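Local coordinates for outer membrane porin protein 32 (Delftia acidovorans, PDB 2FGQ) that forms trimeric, anion-selective channels across the bacterial outer membrane and can bind malate, at residues A[42-45]-A[51-54]. Numbering follows the deposited sequence.
Sequences RGTE and LKAG
In Thr44 the methyl CG2 stands anti to the backbone N, and in Lys52 a chi1 of -66° places CG beside its own N; together these torsions bring the methyl against the lysine chain, which passes it at a slant with Thr44 CG2 3.7 Å from Lys52 CD. The touch is purely aliphatic and diagonal, since Thr44 is paired across the strands with Gly54, whose CA approaches Gly43 O to 3.2 Å. Glu45 and Ala53 form the neighbouring hydrogen-bonded pair, a worked example of antiparallel register: Glu45 N donates to Ala53 O at 2.8 Å, and Ala53 N returns a bond to Glu45 O at 2.9 Å. Each acceptor also receives a CA-H contact, from Thr44 CA to Ala53 O (3.3 Å) and from Lys52 CA to Glu45 O (3.2 Å), weak contacts that supplement the N-H bonds. On the face opposite Thr44, the extended Glu45 side chain reaches into the trimer interface, where OE2 hydrogen-bonds Ser283 OG and OE1 hydrogen-bonds Thr286 OG1, both of the second subunit. Ala53, on that same face, packs against this Thr286 too. The backbone ladder thus joins strands 26-48 and 51-60 as a beta hairpin, adjacent staves of the 16-stranded antiparallel barrel characteristic of trimeric Gram-negative porins.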
loop_
_atom_site.group_PDB
_atom_site.type_symbol
_atom_site.label_atom_id
_atom_site.label_comp_id
_atom_site.label_asym_id
_atom_site.label_seq_id
_atom_site.Cartn_x
_atom_site.Cartn_y
_atom_site.Cartn_z
ATOM N N ARG A 42 11.354 -10.869 -4.989
ATOM C CA ARG A 42 11.379 -12.325 -5.009
ATOM C C ARG A 42 12.689 -12.838 -4.526
ATOM O O ARG A 42 13.713 -12.166 -4.566
ATOM C CB ARG A 42 11.084 -12.844 -6.404
ATOM C CG ARG A 42 12.063 -12.398 -7.437
ATOM C CD ARG A 42 11.650 -12.835 -8.902
ATOM N NE ARG A 42 12.601 -12.279 -9.870
ATOM C CZ ARG A 42 12.318 -11.597 -10.986
ATOM N NH1 ARG A 42 11.075 -11.377 -11.432
ATOM N NH2 ARG A 42 13.333 -11.163 -11.715
ATOM N N GLY A 43 12.679 -14.043 -3.991
ATOM C CA GLY A 43 13.921 -14.611 -3.549
ATOM C C GLY A 43 13.887 -16.108 -3.587
ATOM O O GLY A 43 12.830 -16.709 -3.607
ATOM N N THR A 44 15.078 -16.681 -3.582
ATOM C CA THR A 44 15.237 -18.109 -3.582
ATOM C C THR A 44 16.344 -18.432 -2.581
ATOM O O THR A 44 17.339 -17.714 -2.494
ATOM C CB THR A 44 15.630 -18.639 -5.010
ATOM O OG1 THR A 44 14.544 -18.432 -5.924
ATOM C CG2 THR A 44 15.748 -20.073 -5.025
ATOM N N GLU A 45 16.172 -19.500 -1.826
ATOM C CA GLU A 45 17.166 -19.960 -0.881
ATOM C C GLU A 45 17.453 -21.440 -1.157
ATOM O O GLU A 45 16.551 -22.242 -1.183
ATOM C CB GLU A 45 16.618 -19.858 0.541
ATOM C CG GLU A 45 17.601 -20.328 1.606
ATOM C CD GLU A 45 16.995 -20.458 3.005
ATOM O OE1 GLU A 45 15.785 -20.205 3.167
ATOM O OE2 GLU A 45 17.737 -20.849 3.947
ATOM N N LEU A 51 16.881 -28.983 -2.834
ATOM C CA LEU A 51 15.621 -28.333 -2.419
ATOM C C LEU A 51 15.843 -26.836 -2.296
ATOM O O LEU A 51 16.876 -26.421 -1.808
ATOM C CB LEU A 51 15.192 -28.886 -1.080
ATOM C CG LEU A 51 13.808 -28.506 -0.536
ATOM C CD1 LEU A 51 12.690 -29.019 -1.479
ATOM C CD2 LEU A 51 13.626 -29.012 0.882
ATOM N N LYS A 52 14.868 -26.047 -2.732
ATOM C CA LYS A 52 14.945 -24.595 -2.664
ATOM C C LYS A 52 13.632 -24.047 -2.084
ATOM O O LYS A 52 12.562 -24.581 -2.336
ATOM C CB LYS A 52 15.145 -23.996 -4.050
ATOM C CG LYS A 52 16.468 -24.339 -4.701
ATOM C CD LYS A 52 16.622 -23.562 -6.008
ATOM C CE LYS A 52 17.837 -24.058 -6.828
ATOM N NZ LYS A 52 19.079 -24.160 -5.995
ATOM N N ALA A 53 13.736 -23.010 -1.272
ATOM C CA ALA A 53 12.582 -22.266 -0.823
ATOM C C ALA A 53 12.537 -20.961 -1.577
ATOM O O ALA A 53 13.564 -20.382 -1.893
ATOM C CB ALA A 53 12.667 -21.993 0.657
ATOM N N GLY A 54 11.340 -20.469 -1.819
ATOM C CA GLY A 54 11.195 -19.198 -2.530
ATOM C C GLY A 54 10.066 -18.390 -1.965
ATOM O O GLY A 54 9.187 -18.890 -1.299
#